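Local atomic coordinates of phosphoribosylaminoimidazole carboxylase (Bombyx mori, PDB entry 4JA0), a protein that probably catalyses two steps of purine biosynthesis, carboxylation of aminoimidazole ribonucleotide and the SAICAR synthetase reaction that follows it. Residues A171-E177 against R403-L407; S213-L218 against F251-K255; H266-F272 against A323-V329; R290-L294 against V398-L402. One frame throughout, in Å; residues are numbered along the deposited sequence.

Contact 1 of 4, residues A171-E177 against R403-L407; sequences ATILIFE and RSKQL
Arg403 crosses from helix 396-420 to helix 162-183 and meets Leu174 and Glu177. Its CB lies 3.5 Å from Leu174 CD1. Arg403 CD is still 4.0 Å from Leu174 CD1. The chain bends at chi2 and chi3 and carries the guanidinium past Leu174. NE and CZ then come near Glu177 OE1. The tip NH1 makes a salt bridge to Glu177 OE1, 2.9 Å away. The carboxylate and guanidinium planes are nearly parallel (11°) but offset: OE1 lies obliquely off the guanidinium plane. NH2 has a salt bridge of its own, to Glu318 of the second subunit. Leu174 has CG anti to the backbone N (chi1 -175°), and its CD2 sits over the backbone of Ser404 and 4.1 Å from Leu407 CD2. Ala171 CB closes the row against the same Leu407 methyl. The short helix segments run antiparallel at 175°, with axes 11.0 Å apart. An alanine in place of Glu177 would probably leave Arg403 NH1 without its carboxylate mate and the guanidinium freer to turn. The SAICAR synthetase and AIR carboxylase regions thus meet through leucine packing with an ion pair beside it, and Arg403 also ties the junction to the second subunit.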
loop_
_atom_site.group_PDB
_atom_site.type_symbol
_atom_site.label_atom_id
_atom_site.label_comp_id
_atom_site.label_asym_id
_atom_site.label_seq_id
_atom_site.Cartn_x
_atom_site.Cartn_y
_atom_site.Cartn_z
ATOM N N ALA A 171 21.409 -36.948 -13.404
ATOM C CA ALA A 171 22.743 -37.076 -12.826
ATOM C C ALA A 171 23.817 -37.267 -13.881
ATOM O O ALA A 171 24.891 -36.680 -13.795
ATOM C CB ALA A 171 22.788 -38.233 -11.837
ATOM N N THR A 172 23.513 -38.070 -14.889
ATOM C CA THR A 172 24.472 -38.355 -15.946
ATOM C C THR A 172 24.796 -37.074 -16.708
ATOM O O THR A 172 25.964 -36.769 -16.952
ATOM C CB THR A 172 23.941 -39.452 -16.916
ATOM O OG1 THR A 172 23.594 -40.630 -16.177
ATOM C CG2 THR A 172 24.974 -39.815 -17.984
ATOM N N ILE A 173 23.776 -36.312 -17.069
ATOM C CA ILE A 173 24.015 -35.062 -17.770
ATOM C C ILE A 173 24.853 -34.131 -16.909
ATOM O O ILE A 173 25.774 -33.482 -17.408
ATOM C CB ILE A 173 22.711 -34.360 -18.141
ATOM C CG1 ILE A 173 21.885 -35.266 -19.049
ATOM C CG2 ILE A 173 22.995 -33.038 -18.812
ATOM C CD1 ILE A 173 20.497 -34.737 -19.338
ATOM N N LEU A 174 24.556 -34.098 -15.612
ATOM C CA LEU A 174 25.253 -33.213 -14.670
ATOM C C LEU A 174 26.742 -33.521 -14.528
ATOM O O LEU A 174 27.571 -32.620 -14.560
ATOM C CB LEU A 174 24.570 -33.296 -13.302
ATOM C CG LEU A 174 25.064 -32.371 -12.201
ATOM C CD1 LEU A 174 25.243 -30.998 -12.779
ATOM C CD2 LEU A 174 24.041 -32.322 -11.097
ATOM N N ILE A 175 27.065 -34.806 -14.414
ATOM C CA ILE A 175 28.442 -35.278 -14.286
ATOM C C ILE A 175 29.236 -34.958 -15.541
ATOM O O ILE A 175 30.396 -34.546 -15.469
ATOM C CB ILE A 175 28.471 -36.792 -14.021
ATOM C CG1 ILE A 175 28.037 -37.062 -12.587
ATOM C CG2 ILE A 175 29.846 -37.397 -14.312
ATOM C CD1 ILE A 175 27.630 -38.496 -12.364
ATOM N N PHE A 176 28.596 -35.150 -16.690
ATOM C CA PHE A 176 29.179 -34.733 -17.940
ATOM C C PHE A 176 29.451 -33.215 -17.927
ATOM O O PHE A 176 30.535 -32.768 -18.298
ATOM C CB PHE A 176 28.257 -35.065 -19.100
ATOM C CG PHE A 176 28.793 -34.612 -20.415
ATOM C CD1 PHE A 176 29.606 -35.438 -21.162
ATOM C CD2 PHE A 176 28.566 -33.310 -20.863
ATOM C CE1 PHE A 176 30.126 -34.992 -22.363
ATOM C CE2 PHE A 176 29.089 -32.857 -22.051
ATOM C CZ PHE A 176 29.864 -33.692 -22.805
ATOM N N GLU A 177 28.484 -32.423 -17.485
ATOM C CA GLU A 177 28.639 -30.977 -17.523
ATOM C C GLU A 177 29.786 -30.488 -16.622
ATOM O O GLU A 177 30.580 -29.619 -17.016
ATOM C CB GLU A 177 27.327 -30.320 -17.127
ATOM C CG GLU A 177 26.258 -30.342 -18.223
ATOM C CD GLU A 177 24.889 -29.919 -17.698
ATOM O OE1 GLU A 177 24.687 -29.995 -16.460
ATOM O OE2 GLU A 177 24.023 -29.501 -18.509
ATOM N N ARG A 403 24.569 -26.594 -9.317
ATOM C CA ARG A 403 23.781 -27.515 -10.130
ATOM C C ARG A 403 23.395 -28.742 -9.348
ATOM O O ARG A 403 22.300 -29.281 -9.519
ATOM C CB ARG A 403 24.530 -27.927 -11.376
ATOM C CG ARG A 403 24.979 -26.774 -12.214
ATOM C CD ARG A 403 24.991 -27.145 -13.688
ATOM N NE ARG A 403 23.838 -26.586 -14.381
ATOM C CZ ARG A 403 23.699 -26.567 -15.700
ATOM N NH1 ARG A 403 24.647 -27.069 -16.464
ATOM N NH2 ARG A 403 22.622 -26.039 -16.255
ATOM N N SER A 404 24.283 -29.166 -8.465
ATOM C CA SER A 404 24.022 -30.332 -7.646
ATOM C C SER A 404 22.885 -30.036 -6.677
ATOM O O SER A 404 22.015 -30.871 -6.419
ATOM C CB SER A 404 25.303 -30.723 -6.902
ATOM O OG SER A 404 25.100 -31.829 -6.046
ATOM N N LYS A 405 22.857 -28.813 -6.179
ATOM C CA LYS A 405 21.812 -28.423 -5.259
ATOM C C LYS A 405 20.425 -28.454 -5.938
ATOM O O LYS A 405 19.437 -28.887 -5.338
ATOM C CB LYS A 405 22.122 -27.034 -4.712
ATOM C CG LYS A 405 21.146 -26.542 -3.659
ATOM C CD LYS A 405 20.844 -25.058 -3.832
ATOM C CE LYS A 405 19.756 -24.633 -2.870
ATOM N NZ LYS A 405 20.146 -24.988 -1.474
ATOM N N GLN A 406 20.368 -28.035 -7.201
ATOM C CA GLN A 406 19.122 -28.053 -7.949
ATOM C C GLN A 406 18.625 -29.465 -8.132
ATOM O O GLN A 406 17.432 -29.739 -7.971
ATOM C CB GLN A 406 19.310 -27.384 -9.309
ATOM C CG GLN A 406 19.552 -25.889 -9.164
ATOM C CD GLN A 406 19.649 -25.131 -10.476
ATOM O OE1 GLN A 406 19.918 -25.712 -11.549
ATOM N NE2 GLN A 406 19.424 -23.810 -10.397
ATOM N N LEU A 407 19.551 -30.375 -8.408
ATOM C CA LEU A 407 19.196 -31.772 -8.543
ATOM C C LEU A 407 18.715 -32.305 -7.208
ATOM O O LEU A 407 17.764 -33.090 -7.152
ATOM C CB LEU A 407 20.389 -32.602 -9.032
ATOM C CG LEU A 407 20.096 -34.094 -9.207
ATOM C CD1 LEU A 407 19.065 -34.271 -10.314
ATOM C CD2 LEU A 407 21.358 -34.916 -9.492
#

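Contact 2 of 4, residues S213-L218 against F251-K255; sequences SDSWRL and FAWVK
The turn leading into strand 216-220, in the SAICAR synthetase region, packs against helix 241-257, and Ser213 and Phe251 begin the contact. Ser213 CB stands over the centre of the Phe251 ring, 3.6 Å from the centroid and 10° off the ring normal. This is a CH-pi contact. Phe251 CG is anti to its carbonyl carbon (chi1 -70°), which brings the ring beneath the serine. Asp214 reaches the far end of the same ring, where OD1 is 3.5 Å from Phe251 CE1. Its carboxylate plane is turned 68° from the ring plane. The other oxygen, OD2, has a long, weak ion pair with Lys56.

One turn further along the helix, Val254 meets three residues. Its CG1 is 3.6 Å from Ser213 OG and 3.7 Å from Trp216 CZ2. The second of these contacts is at the indole edge, close to the ring plane. Its CG2 meets Leu218 CD1 tip to tip at 4.0 Å. CG1 mainly serves the turn and the indole edge, and CG2 mainly the strand. The Trp216 ring also has Leu218 CG over one face and Ser213 N over the opposite face, both offset toward the rim.

Trp183 at the end of helix 162-183 packs edge-to-face with Trp216 and touches Leu218 and Val254. Ile59 of helix 57-74 lies against Phe251. Strand 216-220 pairs antiparallel with strand 188-200, so the contact lies where helix 241-257 packs against that sheet.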
loop_
_atom_site.group_PDB
_atom_site.type_symbol
_atom_site.label_atom_id
_atom_site.label_comp_id
_atom_site.label_asym_id
_atom_site.label_seq_id
_atom_site.Cartn_x
_atom_site.Cartn_y
_atom_site.Cartn_z
ATOM N N SER A 213 40.126 -43.182 -19.000
ATOM C CA SER A 213 40.240 -42.897 -20.435
ATOM C C SER A 213 39.533 -43.914 -21.301
ATOM O O SER A 213 39.476 -43.750 -22.519
ATOM C CB SER A 213 41.683 -42.748 -20.896
ATOM O OG SER A 213 42.258 -41.559 -20.396
ATOM N N ASP A 214 38.984 -44.953 -20.682
ATOM C CA ASP A 214 38.157 -45.905 -21.419
ATOM C C ASP A 214 36.693 -45.459 -21.406
ATOM O O ASP A 214 35.908 -45.870 -22.238
ATOM C CB ASP A 214 38.291 -47.310 -20.814
ATOM C CG ASP A 214 39.713 -47.872 -20.930
ATOM O OD1 ASP A 214 40.410 -47.551 -21.920
ATOM O OD2 ASP A 214 40.142 -48.623 -20.025
ATOM N N SER A 215 36.365 -44.547 -20.499
ATOM C CA SER A 215 34.996 -44.127 -20.280
ATOM C C SER A 215 34.585 -42.950 -21.151
ATOM O O SER A 215 33.391 -42.682 -21.318
ATOM C CB SER A 215 34.808 -43.718 -18.813
ATOM O OG SER A 215 35.382 -44.653 -17.922
ATOM N N TRP A 216 35.553 -42.260 -21.732
ATOM C CA TRP A 216 35.232 -41.020 -22.422
ATOM C C TRP A 216 35.914 -40.789 -23.758
ATOM O O TRP A 216 36.725 -41.588 -24.219
ATOM C CB TRP A 216 35.467 -39.819 -21.494
ATOM C CG TRP A 216 36.893 -39.609 -21.030
ATOM C CD1 TRP A 216 38.033 -39.824 -21.741
ATOM C CD2 TRP A 216 37.310 -39.128 -19.745
ATOM N NE1 TRP A 216 39.133 -39.508 -20.987
ATOM C CE2 TRP A 216 38.721 -39.083 -19.754
ATOM C CE3 TRP A 216 36.626 -38.722 -18.590
ATOM C CZ2 TRP A 216 39.463 -38.654 -18.652
ATOM C CZ3 TRP A 216 37.364 -38.290 -17.496
ATOM C CH2 TRP A 216 38.767 -38.260 -17.534
ATOM N N ARG A 217 35.575 -39.666 -24.371
ATOM C CA ARG A 217 36.171 -39.263 -25.628
ATOM C C ARG A 217 36.716 -37.844 -25.448
ATOM O O ARG A 217 35.962 -36.906 -25.193
ATOM C CB ARG A 217 35.115 -39.347 -26.721
ATOM C CG ARG A 217 35.638 -39.315 -28.128
ATOM C CD ARG A 217 34.572 -39.830 -29.073
ATOM N NE ARG A 217 34.622 -41.282 -29.238
ATOM C CZ ARG A 217 33.564 -42.059 -29.486
ATOM N NH1 ARG A 217 32.339 -41.546 -29.568
ATOM N NH2 ARG A 217 33.726 -43.370 -29.631
ATOM N N LEU A 218 38.033 -37.690 -25.534
ATOM C CA LEU A 218 38.665 -36.415 -25.213
ATOM C C LEU A 218 39.354 -35.778 -26.394
ATOM O O LEU A 218 40.238 -36.385 -26.983
ATOM C CB LEU A 218 39.716 -36.620 -24.117
ATOM C CG LEU A 218 39.465 -35.946 -22.771
ATOM C CD1 LEU A 218 40.647 -36.133 -21.848
ATOM C CD2 LEU A 218 39.232 -34.482 -23.009
ATOM N N PHE A 251 47.277 -42.136 -22.332
ATOM C CA PHE A 251 46.551 -42.235 -21.069
ATOM C C PHE A 251 47.338 -41.627 -19.915
ATOM O O PHE A 251 46.746 -41.127 -18.958
ATOM C CB PHE A 251 46.212 -43.696 -20.732
ATOM C CG PHE A 251 45.159 -44.313 -21.628
ATOM C CD1 PHE A 251 44.613 -45.552 -21.316
ATOM C CD2 PHE A 251 44.706 -43.653 -22.770
ATOM C CE1 PHE A 251 43.635 -46.125 -22.127
ATOM C CE2 PHE A 251 43.736 -44.223 -23.593
ATOM C CZ PHE A 251 43.194 -45.454 -23.267
ATOM N N ALA A 252 48.668 -41.693 -19.992
ATOM C CA ALA A 252 49.529 -41.114 -18.962
ATOM C C ALA A 252 49.426 -39.595 -18.981
ATOM O O ALA A 252 49.399 -38.952 -17.926
ATOM C CB ALA A 252 50.976 -41.553 -19.149
ATOM N N TRP A 253 49.337 -39.029 -20.182
ATOM C CA TRP A 253 49.182 -37.586 -20.326
ATOM C C TRP A 253 47.892 -37.120 -19.658
ATOM O O TRP A 253 47.879 -36.100 -18.973
ATOM C CB TRP A 253 49.200 -37.181 -21.802
ATOM C CG TRP A 253 49.123 -35.687 -22.017
ATOM C CD1 TRP A 253 50.146 -34.784 -21.917
ATOM C CD2 TRP A 253 47.963 -34.933 -22.385
ATOM N NE1 TRP A 253 49.693 -33.516 -22.191
ATOM C CE2 TRP A 253 48.355 -33.582 -22.484
ATOM C CE3 TRP A 253 46.629 -35.266 -22.626
ATOM C CZ2 TRP A 253 47.455 -32.567 -22.813
ATOM C CZ3 TRP A 253 45.746 -34.256 -22.957
ATOM C CH2 TRP A 253 46.162 -32.926 -23.046
ATOM N N VAL A 254 46.813 -37.859 -19.879
ATOM C CA VAL A 254 45.540 -37.548 -19.261
ATOM C C VAL A 254 45.587 -37.682 -17.733
ATOM O O VAL A 254 45.082 -36.811 -17.031
ATOM C CB VAL A 254 44.412 -38.426 -19.849
ATOM C CG1 VAL A 254 43.165 -38.342 -18.991
ATOM C CG2 VAL A 254 44.111 -38.013 -21.294
ATOM N N LYS A 255 46.183 -38.761 -17.216
ATOM C CA LYS A 255 46.330 -38.929 -15.760
ATOM C C LYS A 255 47.109 -37.767 -15.172
ATOM O O LYS A 255 46.850 -37.327 -14.051
ATOM C CB LYS A 255 47.034 -40.243 -15.411
#

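Contact 3 of 4, residues H266-F272 against A323-V329; sequences HHKVVVF and ALVFIAV
The Phe326 ring has Val270 CB at its edge, near the ring plane, 3.6 Å from CD1. The two side chains lie side by side and point the same way from the sheet. The Phe272 ring follows on the same side. Its plane is 30° from that of Phe326, but the rings are slid apart, with centroids 5.6 Å from each other, and they barely overlap. Leu324 CD1 extends this apolar row toward Val270 CG2.

The other side of the sheet carries Val269, Val271, Val325 and Ile327. Ile327 reaches along the row to both valines: its CD1 is 3.8 Å from Val269 CG1, and its CG2 is 3.9 Å from Val271 CG1. Val271 CG1 also meets Val329 CG2 at 3.6 Å.

Seven backbone hydrogen bonds join the strands in parallel register, from Ala323 N to His266 O through Val329 N to Phe272 O. Ala323, Val325 and Ile327, every second residue, each bond through N and O to the residues before and after their partner. The segment axes are 4.5 Å apart and differ by 19°.

Helix 307-317 covers the phenylalanine side through Tyr317, Ile313 and Met314. Helices 279-291 and 380-391 cover the valine side. A central parallel sheet with helices on both faces is a three-layer alpha/beta/alpha sandwich, here with the flavodoxin-like strand order 2-1-3-4-5, as in PurE-type AIR carboxylases.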
loop_
_atom_site.group_PDB
_atom_site.type_symbol
_atom_site.label_atom_id
_atom_site.label_comp_id
_atom_site.label_asym_id
_atom_site.label_seq_id
_atom_site.Cartn_x
_atom_site.Cartn_y
_atom_site.Cartn_z
ATOM N N HIS A 266 40.923 -17.868 -6.009
ATOM C CA HIS A 266 40.841 -16.976 -4.860
ATOM C C HIS A 266 39.683 -16.008 -4.989
ATOM O O HIS A 266 39.534 -15.316 -6.001
ATOM C CB HIS A 266 42.146 -16.211 -4.678
ATOM C CG HIS A 266 43.339 -17.098 -4.509
ATOM N ND1 HIS A 266 43.545 -17.867 -3.383
ATOM C CD2 HIS A 266 44.382 -17.350 -5.336
ATOM C CE1 HIS A 266 44.671 -18.546 -3.519
ATOM N NE2 HIS A 266 45.197 -18.252 -4.696
ATOM N N HIS A 267 38.855 -15.971 -3.957
ATOM C CA HIS A 267 37.714 -15.066 -3.932
ATOM C C HIS A 267 37.295 -14.777 -2.518
ATOM O O HIS A 267 37.635 -15.499 -1.586
ATOM C CB HIS A 267 36.538 -15.630 -4.731
ATOM C CG HIS A 267 36.217 -17.056 -4.400
ATOM N ND1 HIS A 267 35.703 -17.445 -3.180
ATOM C CD2 HIS A 267 36.380 -18.191 -5.126
ATOM C CE1 HIS A 267 35.548 -18.758 -3.177
ATOM N NE2 HIS A 267 35.948 -19.234 -4.346
ATOM N N LYS A 268 36.607 -13.663 -2.364
ATOM C CA LYS A 268 36.083 -13.294 -1.070
ATOM C C LYS A 268 34.697 -12.705 -1.270
ATOM O O LYS A 268 34.478 -11.885 -2.171
ATOM C CB LYS A 268 37.021 -12.294 -0.368
ATOM C CG LYS A 268 36.542 -11.844 0.997
ATOM C CD LYS A 268 36.748 -12.926 2.047
ATOM C CE LYS A 268 38.238 -13.164 2.288
ATOM N NZ LYS A 268 38.498 -14.114 3.420
ATOM N N VAL A 269 33.774 -13.167 -0.435
ATOM C CA VAL A 269 32.452 -12.586 -0.287
ATOM C C VAL A 269 32.485 -11.842 1.038
ATOM O O VAL A 269 32.798 -12.426 2.085
ATOM C CB VAL A 269 31.344 -13.675 -0.267
ATOM C CG1 VAL A 269 30.050 -13.117 0.235
ATOM C CG2 VAL A 269 31.159 -14.265 -1.631
ATOM N N VAL A 270 32.240 -10.540 0.991
ATOM C CA VAL A 270 32.220 -9.745 2.215
ATOM C C VAL A 270 30.798 -9.272 2.504
ATOM O O VAL A 270 30.163 -8.639 1.650
ATOM C CB VAL A 270 33.172 -8.534 2.125
ATOM C CG1 VAL A 270 33.259 -7.840 3.463
ATOM C CG2 VAL A 270 34.547 -8.986 1.683
ATOM N N VAL A 271 30.295 -9.580 3.696
ATOM C CA VAL A 271 28.993 -9.079 4.104
ATOM C C VAL A 271 29.156 -7.903 5.061
ATOM O O VAL A 271 29.662 -8.072 6.162
ATOM C CB VAL A 271 28.171 -10.174 4.789
ATOM C CG1 VAL A 271 26.756 -9.688 5.016
ATOM C CG2 VAL A 271 28.145 -11.425 3.931
ATOM N N PHE A 272 28.732 -6.710 4.656
ATOM C CA PHE A 272 28.731 -5.569 5.574
ATOM C C PHE A 272 27.363 -5.458 6.225
ATOM O O PHE A 272 26.358 -5.312 5.516
ATOM C CB PHE A 272 28.985 -4.251 4.835
ATOM C CG PHE A 272 30.405 -4.039 4.410
ATOM C CD1 PHE A 272 31.427 -4.836 4.890
ATOM C CD2 PHE A 272 30.718 -3.011 3.536
ATOM C CE1 PHE A 272 32.741 -4.617 4.486
ATOM C CE2 PHE A 272 32.020 -2.796 3.126
ATOM C CZ PHE A 272 33.031 -3.598 3.601
ATOM N N ALA A 323 38.588 -12.515 -6.964
ATOM C CA ALA A 323 37.226 -12.047 -7.172
ATOM C C ALA A 323 36.631 -11.517 -5.868
ATOM O O ALA A 323 36.963 -11.983 -4.773
ATOM C CB ALA A 323 36.373 -13.163 -7.718
ATOM N N LEU A 324 35.701 -10.582 -5.992
ATOM C CA LEU A 324 35.193 -9.918 -4.821
ATOM C C LEU A 324 33.720 -9.612 -4.963
ATOM O O LEU A 324 33.300 -8.973 -5.929
ATOM C CB LEU A 324 35.998 -8.634 -4.605
ATOM C CG LEU A 324 35.701 -7.775 -3.388
ATOM C CD1 LEU A 324 35.888 -8.601 -2.136
ATOM C CD2 LEU A 324 36.623 -6.571 -3.395
ATOM N N VAL A 325 32.934 -10.067 -3.996
ATOM C CA VAL A 325 31.509 -9.754 -3.937
ATOM C C VAL A 325 31.139 -9.189 -2.578
ATOM O O VAL A 325 31.461 -9.795 -1.551
ATOM C CB VAL A 325 30.659 -10.987 -4.197
ATOM C CG1 VAL A 325 29.212 -10.660 -3.951
ATOM C CG2 VAL A 325 30.841 -11.444 -5.616
ATOM N N PHE A 326 30.465 -8.038 -2.573
ATOM C CA PHE A 326 29.943 -7.433 -1.340
ATOM C C PHE A 326 28.459 -7.686 -1.136
ATOM O O PHE A 326 27.649 -7.474 -2.047
ATOM C CB PHE A 326 30.161 -5.930 -1.336
ATOM C CG PHE A 326 31.586 -5.533 -1.326
ATOM C CD1 PHE A 326 32.406 -5.897 -0.269
ATOM C CD2 PHE A 326 32.109 -4.766 -2.354
ATOM C CE1 PHE A 326 33.742 -5.522 -0.248
ATOM C CE2 PHE A 326 33.443 -4.375 -2.337
ATOM C CZ PHE A 326 34.262 -4.755 -1.287
ATOM N N ILE A 327 28.103 -8.114 0.069
ATOM C CA ILE A 327 26.699 -8.230 0.447
ATOM C C ILE A 327 26.371 -7.193 1.502
ATOM O O ILE A 327 27.052 -7.123 2.534
ATOM C CB ILE A 327 26.360 -9.647 0.945
ATOM C CG1 ILE A 327 26.494 -10.636 -0.231
ATOM C CG2 ILE A 327 24.953 -9.689 1.579
ATOM C CD1 ILE A 327 26.393 -12.083 0.167
ATOM N N ALA A 328 25.359 -6.366 1.210
ATOM C CA ALA A 328 24.950 -5.286 2.117
ATOM C C ALA A 328 23.692 -5.612 2.895
ATOM O O ALA A 328 22.597 -5.730 2.318
ATOM C CB ALA A 328 24.771 -3.973 1.353
ATOM N N VAL A 329 23.863 -5.702 4.214
ATOM C CA VAL A 329 22.772 -5.989 5.142
ATOM C C VAL A 329 22.472 -4.796 6.059
ATOM O O VAL A 329 23.189 -4.535 7.023
ATOM C CB VAL A 329 23.100 -7.225 5.999
ATOM C CG1 VAL A 329 21.969 -7.523 6.978
ATOM C CG2 VAL A 329 23.360 -8.421 5.117
#

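Contact 4 of 4, residues R290-L294 against V398-L402; sequences RELGL and VWGRL
Glu291 O receives a weak hydrogen bond from Arg401 NH1, 3.2 Å long and bent to 129° at the hydrogen. The Arg401 CD methylene also lies near this oxygen. From helix 396-420, the arginine chain passes over the turn that follows helix 279-291. Its CG is anti to the carbonyl carbon (chi1 -67°), and a bend at chi3 turns the guanidinium across the backbone. Leu292 O and Gly293 N lie over one face of that group. Gly293 N is 4.3 Å from Arg401 NH1, so this is packing.

The turn itself is a Schellman motif. Gly293 is its residue of positive phi (95°), and it takes the chain out of the helix toward strand 296-300. A CB there would press on the carbonyl O of Leu292, and would also come close to Arg401 CZ and Val398 CG2. An alanine in place of Arg401 would probably leave Glu291 O without this donor and uncover the backbone of the turn at Leu292 and Gly293.

Beyond the arginine the contact is mostly apolar. Leu292 CD2 meets Leu402 CD2 at 3.8 Å, and the two side chains cross at about a right angle. Val398 CG2 lies 3.7 Å from Leu292 O and 4.1 Å from Leu294 CD2. Leu385 of helix 380-391 touches both Leu292 and Leu402. Leu294 continues onto His267 and Val269 of strand 267-273. On the second subunit, Ser345 packs against Leu402.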
loop_
_atom_site.group_PDB
_atom_site.type_symbol
_atom_site.label_atom_id
_atom_site.label_comp_id
_atom_site.label_asym_id
_atom_site.label_seq_id
_atom_site.Cartn_x
_atom_site.Cartn_y
_atom_site.Cartn_z
ATOM N N ARG A 290 29.251 -20.710 2.646
ATOM C CA ARG A 290 30.362 -21.596 2.984
ATOM C C ARG A 290 30.102 -23.029 2.538
ATOM O O ARG A 290 31.019 -23.716 2.097
ATOM C CB ARG A 290 30.666 -21.515 4.484
ATOM C CG ARG A 290 31.398 -20.230 4.835
ATOM C CD ARG A 290 31.437 -19.917 6.305
ATOM N NE ARG A 290 32.170 -18.669 6.518
ATOM C CZ ARG A 290 32.004 -17.875 7.575
ATOM N NH1 ARG A 290 31.124 -18.201 8.519
ATOM N NH2 ARG A 290 32.714 -16.753 7.691
ATOM N N GLU A 291 28.845 -23.454 2.615
ATOM C CA GLU A 291 28.431 -24.761 2.118
ATOM C C GLU A 291 28.460 -24.844 0.590
ATOM O O GLU A 291 28.597 -25.929 0.012
ATOM C CB GLU A 291 27.045 -25.108 2.645
ATOM C CG GLU A 291 27.067 -25.532 4.103
ATOM C CD GLU A 291 25.676 -25.758 4.672
ATOM O OE1 GLU A 291 24.675 -25.341 4.038
ATOM O OE2 GLU A 291 25.587 -26.379 5.753
ATOM N N LEU A 292 28.334 -23.700 -0.069
ATOM C CA LEU A 292 28.516 -23.663 -1.512
ATOM C C LEU A 292 30.001 -23.538 -1.835
ATOM O O LEU A 292 30.384 -23.542 -3.001
ATOM C CB LEU A 292 27.747 -22.500 -2.128
ATOM C CG LEU A 292 26.241 -22.677 -2.101
ATOM C CD1 LEU A 292 25.550 -21.340 -2.301
ATOM C CD2 LEU A 292 25.841 -23.662 -3.189
ATOM N N GLY A 293 30.825 -23.403 -0.796
ATOM C CA GLY A 293 32.265 -23.363 -0.970
ATOM C C GLY A 293 32.873 -21.975 -1.059
ATOM O O GLY A 293 33.913 -21.806 -1.680
ATOM N N LEU A 294 32.216 -20.978 -0.488
ATOM C CA LEU A 294 32.715 -19.605 -0.559
ATOM C C LEU A 294 33.504 -19.184 0.689
ATOM O O LEU A 294 33.288 -19.723 1.779
ATOM C CB LEU A 294 31.554 -18.636 -0.809
ATOM C CG LEU A 294 30.737 -18.861 -2.084
ATOM C CD1 LEU A 294 29.613 -17.842 -2.172
ATOM C CD2 LEU A 294 31.619 -18.762 -3.323
ATOM N N VAL A 398 32.312 -24.385 -7.597
ATOM C CA VAL A 398 31.188 -23.705 -6.983
ATOM C C VAL A 398 29.994 -23.872 -7.906
ATOM O O VAL A 398 28.908 -24.279 -7.482
ATOM C CB VAL A 398 31.497 -22.221 -6.764
ATOM C CG1 VAL A 398 30.226 -21.453 -6.460
ATOM C CG2 VAL A 398 32.465 -22.071 -5.629
ATOM N N TRP A 399 30.231 -23.624 -9.188
ATOM C CA TRP A 399 29.219 -23.794 -10.216
ATOM C C TRP A 399 28.646 -25.222 -10.235
ATOM O O TRP A 399 27.440 -25.404 -10.388
ATOM C CB TRP A 399 29.836 -23.408 -11.556
ATOM C CG TRP A 399 28.943 -23.574 -12.714
ATOM C CD1 TRP A 399 28.090 -22.647 -13.243
ATOM C CD2 TRP A 399 28.808 -24.750 -13.512
ATOM N NE1 TRP A 399 27.429 -23.177 -14.321
ATOM C CE2 TRP A 399 27.857 -24.470 -14.510
ATOM C CE3 TRP A 399 29.403 -26.016 -13.480
ATOM C CZ2 TRP A 399 27.497 -25.412 -15.479
ATOM C CZ3 TRP A 399 29.038 -26.946 -14.435
ATOM C CH2 TRP A 399 28.098 -26.640 -15.422
ATOM N N GLY A 400 29.505 -26.226 -10.051
ATOM C CA GLY A 400 29.045 -27.596 -9.911
ATOM C C GLY A 400 28.067 -27.719 -8.749
ATOM O O GLY A 400 26.957 -28.253 -8.907
ATOM N N ARG A 401 28.453 -27.186 -7.589
ATOM C CA ARG A 401 27.642 -27.320 -6.369
ATOM C C ARG A 401 26.276 -26.676 -6.458
ATOM O O ARG A 401 25.337 -27.136 -5.815
ATOM C CB ARG A 401 28.384 -26.777 -5.139
ATOM C CG ARG A 401 29.607 -27.599 -4.763
ATOM C CD ARG A 401 29.927 -27.466 -3.279
ATOM N NE ARG A 401 31.362 -27.551 -3.018
ATOM C CZ ARG A 401 31.911 -27.673 -1.811
ATOM N NH1 ARG A 401 31.150 -27.736 -0.723
ATOM N NH2 ARG A 401 33.232 -27.738 -1.691
ATOM N N LEU A 402 26.174 -25.610 -7.243
ATOM C CA LEU A 402 24.892 -24.982 -7.510
ATOM C C LEU A 402 24.003 -25.937 -8.304
ATOM O O LEU A 402 22.824 -26.100 -7.994
ATOM C CB LEU A 402 25.088 -23.678 -8.275
ATOM C CG LEU A 402 25.698 -22.491 -7.499
ATOM C CD1 LEU A 402 26.100 -21.374 -8.447
ATOM C CD2 LEU A 402 24.758 -21.953 -6.433
#

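From the N terminus, helix 162-183 supplies the first half of contact 1, which is completed only at 403-407. All the other contacts fall within that loop. Contact 2 closes first, between 213-218 and 251-255, and joins the turn before strand 216-220 to helix 241-257. The chain then enters strand 267-273. Contacts 3 and 4 cross: in sequence 290-294 falls between the strands of contact 3, and its partner 398-402 follows both. They touch where His267 and Val269 meet Gly293 and Leu294. Helix 396-420 serves contacts 4 and 1 in turn, so it joins the AIR carboxylase sheet region to helix 162-183. Contacts 2 and 3 lie about 38 Å apart, centre to centre.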